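Local coordinates for mandelate racemase/muconate lactonizing protein (Paenibacillus sp., PDB 3V5C), which probably dehydrates galacturonate as a magnesium-dependent lyase of the enolase superfamily, at residues F236-E248 / A266-D280. The protein carries 1 engineered substitution. Numbering follows the deposited sequence.
Sequences FHEDEALYEDLKE and ASPHLIEWATRGRVD. With MG (magnesium ion), chain E.
Glu238, Glu240 and Glu244 approach Ser267, Trp273 and Arg278 in turn, their CA atoms closing from 6.8 Å at Glu238–Ser267 to 5.3 Å at Glu244–Arg278, as the N-terminal part of helix 240-253 faces helix 270-275 and the loop after it on the outer layer of the enolase-type TIM barrel. At the metal end the Glu238 carboxylate divides its work: OE2 binds magnesium, joined there by Asp261, while OE1 accepts from Ser267 N at 2.8 Å, which helps fix its rotation. Trp273 offers a broad flat surface, and Glu240 CB lies 3.5 Å from the centroid of its five-membered ring, a CH-pi contact. With CG anti to the backbone N (chi1 -171°) and the chain extended, the Glu240 carboxylate lies beside Trp273 CD1 and forms salt bridges with two arginines. Arg276 grips it side-on, NE to OE2 and NH2 to OE1; Arg278 NE meets OE2 on the anti side. An alanine in place of Glu240 would keep CB over the indole but would probably leave both guanidinium groups without this shared carboxylate. Gly277, at positive phi, closes the Schellman motif. Lys247 CE passes 3.5 Å from Gly277 O, and NZ salt-bridges Asp280, 2.8 Å from both OD1 and OD2, using their syn lone pairs.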
ATOM      1  N   PHE A 236     -13.932   6.195  11.637  1.00 10.23           N
ATOM      2  CA  PHE A 236     -14.487   7.528  11.425  1.00 13.04           C
ATOM      3  C   PHE A 236     -13.274   8.423  11.273  1.00 10.41           C
ATOM      4  O   PHE A 236     -12.167   8.040  11.648  1.00 10.17           O
ATOM      5  CB  PHE A 236     -15.337   7.959  12.626  1.00 10.86           C
ATOM      6  CG  PHE A 236     -14.758   7.534  13.959  1.00  9.57           C
ATOM      7  CD1 PHE A 236     -15.254   6.421  14.640  1.00 10.02           C
ATOM      8  CD2 PHE A 236     -13.686   8.226  14.510  1.00  8.73           C
ATOM      9  CE1 PHE A 236     -14.703   6.007  15.859  1.00  8.71           C
ATOM     10  CE2 PHE A 236     -13.126   7.827  15.723  1.00 10.79           C
ATOM     11  CZ  PHE A 236     -13.627   6.719  16.407  1.00 11.32           C
ATOM     12  N   HIS A 237     -13.459   9.607  10.709  1.00  9.85           N
ATOM     13  CA  HIS A 237     -12.297  10.472  10.534  1.00 11.85           C
ATOM     14  C   HIS A 237     -11.596  10.658  11.875  1.00 11.02           C
ATOM     15  O   HIS A 237     -12.233  10.943  12.888  1.00 11.61           O
ATOM     16  CB  HIS A 237     -12.673  11.813   9.924  1.00 12.65           C
ATOM     17  CG  HIS A 237     -11.482  12.647   9.585  1.00 11.51           C
ATOM     18  ND1 HIS A 237     -10.574  12.261   8.626  1.00 13.30           N
ATOM     19  CD2 HIS A 237     -11.009  13.799  10.114  1.00 12.63           C
ATOM     20  CE1 HIS A 237      -9.605  13.156   8.553  1.00 14.14           C
ATOM     21  NE2 HIS A 237      -9.846  14.102   9.440  1.00 14.54           N
ATOM     22  N   GLU A 238     -10.277  10.479  11.871  1.00  9.95           N
ATOM     23  CA  GLU A 238      -9.504  10.472  13.099  1.00 10.51           C
ATOM     24  C   GLU A 238      -9.765  11.693  13.976  1.00 11.54           C
ATOM     25  O   GLU A 238      -9.847  12.833  13.505  1.00 12.27           O
ATOM     26  CB  GLU A 238      -8.016  10.349  12.795  1.00 10.24           C
ATOM     27  CG  GLU A 238      -7.482  11.402  11.841  1.00 13.11           C
ATOM     28  CD  GLU A 238      -7.422  10.924  10.408  1.00 12.50           C
ATOM     29  OE1 GLU A 238      -6.527  11.374   9.666  1.00 10.85           O
ATOM     30  OE2 GLU A 238      -8.258  10.072  10.011  1.00 10.90           O
ATOM     31  N   ASP A 239      -9.885  11.427  15.266  1.00 11.09           N
ATOM     32  CA  ASP A 239     -10.198  12.445  16.260  1.00 10.06           C
ATOM     33  C   ASP A 239      -9.588  11.938  17.564  1.00 11.11           C
ATOM     34  O   ASP A 239      -9.864  10.816  17.995  1.00 12.05           O
ATOM     35  CB  ASP A 239     -11.730  12.556  16.331  1.00 11.75           C
ATOM     36  CG  ASP A 239     -12.233  13.520  17.406  1.00 14.89           C
ATOM     37  OD1 ASP A 239     -11.693  13.562  18.519  1.00 13.93           O
ATOM     38  OD2 ASP A 239     -13.252  14.193  17.143  1.00 17.73           O
ATOM     39  N   GLU A 240      -8.729  12.737  18.190  1.00 10.45           N
ATOM     40  CA  GLU A 240      -8.043  12.244  19.383  1.00 10.84           C
ATOM     41  C   GLU A 240      -8.986  11.869  20.527  1.00 10.52           C
ATOM     42  O   GLU A 240      -8.777  10.869  21.227  1.00 12.57           O
ATOM     43  CB  GLU A 240      -6.989  13.249  19.888  1.00 10.81           C
ATOM     44  CG  GLU A 240      -6.130  12.632  20.978  1.00 12.77           C
ATOM     45  CD  GLU A 240      -5.040  13.543  21.532  1.00 16.07           C
ATOM     46  OE1 GLU A 240      -5.081  14.764  21.295  1.00 18.13           O
ATOM     47  OE2 GLU A 240      -4.154  13.006  22.229  1.00 18.50           O
ATOM     48  N   ALA A 241      -9.995  12.697  20.746  1.00 10.97           N
ATOM     49  CA  ALA A 241     -10.939  12.456  21.817  1.00 10.63           C
ATOM     50  C   ALA A 241     -11.694  11.156  21.598  1.00 10.24           C
ATOM     51  O   ALA A 241     -11.877  10.379  22.529  1.00 13.01           O
ATOM     52  CB  ALA A 241     -11.912  13.625  21.942  1.00 13.81           C
ATOM     53  N   LEU A 242     -12.153  10.929  20.376  1.00 11.20           N
ATOM     54  CA  LEU A 242     -12.934   9.726  20.103  1.00 11.63           C
ATOM     55  C   LEU A 242     -12.078   8.474  20.219  1.00 11.40           C
ATOM     56  O   LEU A 242     -12.508   7.479  20.787  1.00 12.70           O
ATOM     57  CB  LEU A 242     -13.588   9.792  18.728  1.00 12.20           C
ATOM     58  CG  LEU A 242     -14.562  10.940  18.499  1.00  9.42           C
ATOM     59  CD1 LEU A 242     -15.192  10.820  17.130  1.00 12.45           C
ATOM     60  CD2 LEU A 242     -15.641  10.997  19.600  1.00 12.53           C
ATOM     61  N   TYR A 243     -10.862   8.532  19.688  1.00 10.10           N
ATOM     62  CA  TYR A 243      -9.970   7.384  19.819  1.00  7.67           C
ATOM     63  C   TYR A 243      -9.499   7.143  21.263  1.00 10.53           C
ATOM     64  O   TYR A 243      -9.321   6.007  21.657  1.00 12.73           O
ATOM     65  CB  TYR A 243      -8.793   7.519  18.854  1.00  9.80           C
ATOM     66  CG  TYR A 243      -9.064   7.077  17.421  1.00 11.97           C
ATOM     67  CD1 TYR A 243      -9.944   6.035  17.124  1.00 11.69           C
ATOM     68  CD2 TYR A 243      -8.410   7.690  16.364  1.00 11.49           C
ATOM     69  CE1 TYR A 243     -10.148   5.624  15.804  1.00 11.30           C
ATOM     70  CE2 TYR A 243      -8.613   7.303  15.046  1.00 12.28           C
ATOM     71  CZ  TYR A 243      -9.467   6.262  14.771  1.00 11.37           C
ATOM     72  OH  TYR A 243      -9.621   5.886  13.459  1.00 11.26           O
ATOM     73  N   GLU A 244      -9.300   8.209  22.044  1.00 12.75           N
ATOM     74  CA  GLU A 244      -8.964   8.034  23.457  1.00 16.79           C
ATOM     75  C   GLU A 244     -10.083   7.250  24.136  1.00 12.27           C
ATOM     76  O   GLU A 244      -9.829   6.326  24.910  1.00 13.83           O
ATOM     77  CB  GLU A 244      -8.789   9.386  24.159  1.00 13.19           C
ATOM     78  CG  GLU A 244      -8.375   9.241  25.606  1.00 18.68           C
ATOM     79  CD  GLU A 244      -8.243  10.576  26.322  1.00 22.69           C
ATOM     80  OE1 GLU A 244      -8.713  11.603  25.786  1.00 26.98           O
ATOM     81  OE2 GLU A 244      -7.684  10.590  27.434  1.00 25.61           O
ATOM     82  N   ASP A 245     -11.314   7.625  23.821  1.00 12.34           N
ATOM     83  CA  ASP A 245     -12.504   6.959  24.357  1.00 12.95           C
ATOM     84  C   ASP A 245     -12.542   5.493  23.916  1.00 14.34           C
ATOM     85  O   ASP A 245     -12.635   4.597  24.752  1.00 13.12           O
ATOM     86  CB  ASP A 245     -13.770   7.739  23.942  1.00 13.99           C
ATOM     87  CG  ASP A 245     -15.075   7.086  24.415  1.00 17.14           C
ATOM     88  OD1 ASP A 245     -15.177   5.848  24.377  1.00 13.40           O
ATOM     89  OD2 ASP A 245     -16.028   7.820  24.791  1.00 15.99           O
ATOM     90  N   LEU A 246     -12.420   5.250  22.612  1.00 13.45           N
ATOM     91  CA  LEU A 246     -12.457   3.890  22.081  1.00 13.00           C
ATOM     92  C   LEU A 246     -11.383   3.006  22.713  1.00 14.93           C
ATOM     93  O   LEU A 246     -11.647   1.871  23.095  1.00 17.04           O
ATOM     94  CB  LEU A 246     -12.276   3.913  20.564  1.00 13.02           C
ATOM     95  CG  LEU A 246     -12.440   2.564  19.857  1.00 12.39           C
ATOM     96  CD1 LEU A 246     -13.782   1.972  20.226  1.00 13.28           C
ATOM     97  CD2 LEU A 246     -12.358   2.766  18.365  1.00 13.51           C
ATOM     98  N   LYS A 247     -10.169   3.531  22.817  1.00 13.63           N
ATOM     99  CA  LYS A 247      -9.081   2.774  23.421  1.00 16.45           C
ATOM    100  C   LYS A 247      -9.372   2.373  24.862  1.00 18.65           C
ATOM    101  O   LYS A 247      -9.093   1.246  25.267  1.00 17.27           O
ATOM    102  CB  LYS A 247      -7.790   3.581  23.347  1.00 18.18           C
ATOM    103  CG  LYS A 247      -7.173   3.578  21.977  1.00 21.27           C
ATOM    104  CD  LYS A 247      -6.639   2.215  21.665  1.00 22.54           C
ATOM    105  CE  LYS A 247      -5.453   2.302  20.730  1.00 25.12           C
ATOM    106  NZ  LYS A 247      -4.365   1.397  21.197  1.00 28.84           N
ATOM    107  N   GLU A 248      -9.926   3.301  25.632  1.00 16.24           N
ATOM    108  CA  GLU A 248     -10.263   3.025  27.029  1.00 18.51           C
ATOM    109  C   GLU A 248     -11.357   1.968  27.102  1.00 18.10           C
ATOM    110  O   GLU A 248     -11.308   1.063  27.928  1.00 18.79           O
ATOM    111  CB  GLU A 248     -10.688   4.314  27.726  1.00 22.56           C
ATOM    112  CG  GLU A 248     -11.289   4.147  29.102  1.00 29.49           C
ATOM    113  CD  GLU A 248     -11.471   5.486  29.795  1.00 41.30           C
ATOM    114  OE1 GLU A 248     -10.690   6.418  29.497  1.00 49.27           O
ATOM    115  OE2 GLU A 248     -12.395   5.614  30.626  1.00 56.99           O
ATOM    116  N   ALA A 266      -5.205  13.285   5.846  1.00 13.31           N
ATOM    117  CA  ALA A 266      -5.172  12.922   7.254  1.00 11.66           C
ATOM    118  C   ALA A 266      -5.064  14.148   8.134  1.00 12.86           C
ATOM    119  O   ALA A 266      -4.605  15.206   7.688  1.00 18.39           O
ATOM    120  CB  ALA A 266      -3.996  11.997   7.518  1.00 14.59           C
ATOM    121  N   SER A 267      -5.473  14.000   9.388  1.00 12.50           N
ATOM    122  CA  SER A 267      -5.236  15.066  10.355  1.00 13.93           C
ATOM    123  C   SER A 267      -3.742  15.347  10.444  1.00 12.66           C
ATOM    124  O   SER A 267      -2.933  14.428  10.554  1.00 13.85           O
ATOM    125  CB  SER A 267      -5.706  14.673  11.743  1.00 15.26           C
ATOM    126  OG  SER A 267      -5.091  15.534  12.707  1.00 15.83           O
ATOM    127  N   PRO A 268      -3.367  16.627  10.421  1.00 13.11           N
ATOM    128  CA  PRO A 268      -1.956  16.996  10.601  1.00 14.82           C
ATOM    129  C   PRO A 268      -1.398  16.584  11.955  1.00 14.27           C
ATOM    130  O   PRO A 268      -0.172  16.618  12.122  1.00 18.44           O
ATOM    131  CB  PRO A 268      -1.977  18.533  10.522  1.00 19.32           C
ATOM    132  CG  PRO A 268      -3.269  18.885   9.916  1.00 21.00           C
ATOM    133  CD  PRO A 268      -4.235  17.803  10.292  1.00 17.21           C
ATOM    134  N   HIS A 269      -2.268  16.238  12.907  1.00 14.35           N
ATOM    135  CA  HIS A 269      -1.835  15.869  14.255  1.00 13.68           C
ATOM    136  C   HIS A 269      -1.884  14.367  14.524  1.00 15.72           C
ATOM    137  O   HIS A 269      -1.674  13.927  15.658  1.00 14.60           O
ATOM    138  CB  HIS A 269      -2.684  16.603  15.303  1.00 16.36           C
ATOM    139  CG  HIS A 269      -2.544  18.092  15.245  1.00 19.51           C
ATOM    140  ND1 HIS A 269      -3.415  18.950  15.880  1.00 28.75           N
ATOM    141  CD2 HIS A 269      -1.622  18.874  14.636  1.00 29.52           C
ATOM    142  CE1 HIS A 269      -3.043  20.198  15.654  1.00 32.05           C
ATOM    143  NE2 HIS A 269      -1.958  20.179  14.899  1.00 27.22           N
ATOM    144  N   LEU A 270      -2.145  13.580  13.480  1.00 13.08           N
ATOM    145  CA  LEU A 270      -2.340  12.132  13.654  1.00 11.87           C
ATOM    146  C   LEU A 270      -1.171  11.420  14.322  1.00  9.69           C
ATOM    147  O   LEU A 270      -1.367  10.603  15.206  1.00 12.81           O
ATOM    148  CB  LEU A 270      -2.683  11.449  12.323  1.00 12.58           C
ATOM    149  CG  LEU A 270      -2.879   9.929  12.388  1.00 11.24           C
ATOM    150  CD1 LEU A 270      -4.016   9.591  13.345  1.00 12.15           C
ATOM    151  CD2 LEU A 270      -3.172   9.343  10.996  1.00 10.87           C
ATOM    152  N   ILE A 271       0.048  11.750  13.909  1.00 14.57           N
ATOM    153  CA  ILE A 271       1.202  11.089  14.482  1.00 13.71           C
ATOM    154  C   ILE A 271       1.344  11.455  15.948  1.00 11.60           C
ATOM    155  O   ILE A 271       1.599  10.600  16.784  1.00 13.24           O
ATOM    156  CB  ILE A 271       2.476  11.348  13.656  1.00 15.84           C
ATOM    157  CG1 ILE A 271       2.365  10.612  12.316  1.00 17.02           C
ATOM    158  CG2 ILE A 271       3.701  10.841  14.406  1.00 17.34           C
ATOM    159  CD1 ILE A 271       3.327  11.125  11.261  1.00 22.11           C
ATOM    160  N   GLU A 272       1.129  12.729  16.274  1.00 15.29           N
ATOM    161  CA  GLU A 272       1.097  13.149  17.666  1.00 17.19           C
ATOM    162  C   GLU A 272       0.076  12.317  18.473  1.00 10.32           C
ATOM    163  O   GLU A 272       0.397  11.775  19.541  1.00 13.68           O
ATOM    164  CB  GLU A 272       0.806  14.651  17.746  1.00 14.78           C
ATOM    165  CG  GLU A 272       0.755  15.200  19.154  1.00 24.78           C
ATOM    166  CD  GLU A 272       0.560  16.710  19.193  1.00 33.28           C
ATOM    167  OE1 GLU A 272       0.616  17.356  18.122  1.00 35.15           O
ATOM    168  OE2 GLU A 272       0.350  17.250  20.303  1.00 36.40           O
ATOM    169  N   TRP A 273      -1.143  12.185  17.961  1.00 11.93           N
ATOM    170  CA  TRP A 273      -2.141  11.351  18.623  1.00 13.53           C
ATOM    171  C   TRP A 273      -1.659   9.910  18.792  1.00 13.15           C
ATOM    172  O   TRP A 273      -1.865   9.296  19.837  1.00 13.79           O
ATOM    173  CB  TRP A 273      -3.449  11.360  17.833  1.00 12.40           C
ATOM    174  CG  TRP A 273      -4.027  12.732  17.671  1.00  9.75           C
ATOM    175  CD1 TRP A 273      -3.671  13.863  18.364  1.00 14.03           C
ATOM    176  CD2 TRP A 273      -5.041  13.131  16.745  1.00 12.51           C
ATOM    177  NE1 TRP A 273      -4.410  14.936  17.919  1.00 15.75           N
ATOM    178  CE2 TRP A 273      -5.266  14.508  16.937  1.00 14.05           C
ATOM    179  CE3 TRP A 273      -5.817  12.446  15.797  1.00 10.80           C
ATOM    180  CZ2 TRP A 273      -6.210  15.218  16.194  1.00 14.08           C
ATOM    181  CZ3 TRP A 273      -6.740  13.151  15.053  1.00 13.85           C
ATOM    182  CH2 TRP A 273      -6.943  14.522  15.263  1.00 13.44           C
ATOM    183  N   ALA A 274      -1.001   9.378  17.772  1.00 11.74           N
ATOM    184  CA  ALA A 274      -0.472   8.024  17.851  1.00 12.76           C
ATOM    185  C   ALA A 274       0.590   7.884  18.946  1.00 13.05           C
ATOM    186  O   ALA A 274       0.575   6.913  19.712  1.00 14.83           O
ATOM    187  CB  ALA A 274       0.087   7.580  16.496  1.00 11.66           C
ATOM    188  N   THR A 275       1.504   8.853  19.015  1.00 17.00           N
ATOM    189  CA  THR A 275       2.535   8.816  20.048  1.00 18.09           C
ATOM    190  C   THR A 275       1.916   8.920  21.441  1.00 18.81           C
ATOM    191  O   THR A 275       2.528   8.503  22.422  1.00 18.42           O
ATOM    192  CB  THR A 275       3.617   9.908  19.869  1.00 18.30           C
ATOM    193  OG1 THR A 275       3.068  11.194  20.185  1.00 20.07           O
ATOM    194  CG2 THR A 275       4.165   9.904  18.465  1.00 20.12           C
ATOM    195  N   ARG A 276       0.701   9.461  21.539  1.00 15.26           N
ATOM    196  CA  ARG A 276       0.013   9.492  22.828  1.00 15.18           C
ATOM    197  C   ARG A 276      -0.858   8.260  23.103  1.00 15.86           C
ATOM    198  O   ARG A 276      -1.561   8.187  24.115  1.00 17.46           O
ATOM    199  CB  ARG A 276      -0.785  10.789  23.001  1.00 15.84           C
ATOM    200  CG  ARG A 276       0.093  12.021  23.193  1.00 17.24           C
ATOM    201  CD  ARG A 276      -0.694  13.186  23.781  1.00 19.37           C
ATOM    202  NE  ARG A 276      -1.583  13.828  22.808  1.00 19.03           N
ATOM    203  CZ  ARG A 276      -1.238  14.846  22.035  1.00 21.27           C
ATOM    204  NH1 ARG A 276       0.000  15.333  22.085  1.00 21.74           N
ATOM    205  NH2 ARG A 276      -2.120  15.371  21.192  1.00 19.13           N
ATOM    206  N   GLY A 277      -0.811   7.288  22.194  1.00 14.68           N
ATOM    207  CA  GLY A 277      -1.459   6.009  22.416  1.00 14.86           C
ATOM    208  C   GLY A 277      -2.853   5.829  21.845  1.00 14.63           C
ATOM    209  O   GLY A 277      -3.489   4.816  22.106  1.00 17.97           O
ATOM    210  N   ARG A 278      -3.321   6.788  21.050  1.00 13.50           N
ATOM    211  CA  ARG A 278      -4.695   6.738  20.548  1.00 15.04           C
ATOM    212  C   ARG A 278      -4.827   5.961  19.233  1.00 12.24           C
ATOM    213  O   ARG A 278      -5.937   5.530  18.877  1.00 12.97           O
ATOM    214  CB  ARG A 278      -5.266   8.155  20.366  1.00 12.65           C
ATOM    215  CG  ARG A 278      -5.595   8.909  21.672  1.00 16.10           C
ATOM    216  CD  ARG A 278      -4.327   9.355  22.374  1.00 16.92           C
ATOM    217  NE  ARG A 278      -4.552  10.419  23.353  1.00 18.09           N
ATOM    218  CZ  ARG A 278      -4.705  10.223  24.660  1.00 17.81           C
ATOM    219  NH1 ARG A 278      -4.705   8.995  25.172  1.00 19.69           N
ATOM    220  NH2 ARG A 278      -4.876  11.267  25.466  1.00 22.29           N
ATOM    221  N   VAL A 279      -3.703   5.776  18.533  1.00 12.23           N
ATOM    222  CA  VAL A 279      -3.683   5.114  17.226  1.00 10.98           C
ATOM    223  C   VAL A 279      -2.423   4.250  17.177  1.00 13.08           C
ATOM    224  O   VAL A 279      -1.368   4.679  17.647  1.00 13.56           O
ATOM    225  CB  VAL A 279      -3.677   6.146  16.061  1.00 10.11           C
ATOM    226  CG1 VAL A 279      -3.455   5.460  14.721  1.00 13.29           C
ATOM    227  CG2 VAL A 279      -4.977   6.977  16.044  1.00 13.25           C
ATOM    228  N   ASP A 280      -2.537   3.021  16.665  1.00 10.22           N
ATOM    229  CA  ASP A 280      -1.439   2.054  16.737  1.00 10.68           C
ATOM    230  C   ASP A 280      -0.697   1.837  15.425  1.00 11.05           C
ATOM    231  O   ASP A 280       0.492   1.545  15.426  1.00 12.90           O
ATOM    232  CB  ASP A 280      -1.983   0.705  17.202  1.00 11.04           C
ATOM    233  CG  ASP A 280      -2.719   0.820  18.510  1.00 18.84           C
ATOM    234  OD1 ASP A 280      -2.103   1.283  19.498  1.00 17.27           O
ATOM    235  OD2 ASP A 280      -3.915   0.492  18.544  1.00 13.20           O
TER
HETATM  236 MG    MG E 393      -8.411   8.575   8.518  1.00 11.58          MG
HETATM  237  O   HOH W   1      -9.602   9.865   7.254  1.00 12.94           O
HETATM  238  O   HOH W   2      -6.564   9.380   7.723  1.00 11.16           O
HETATM  239  O   HOH W   3      -3.809  14.038  25.478  1.00 37.19           O
HETATM  240  O   HOH W   4     -10.179   7.891   9.470  1.00 10.78           O
HETATM  241  O   HOH W   5      -8.354   7.070   7.025  1.00 13.18           O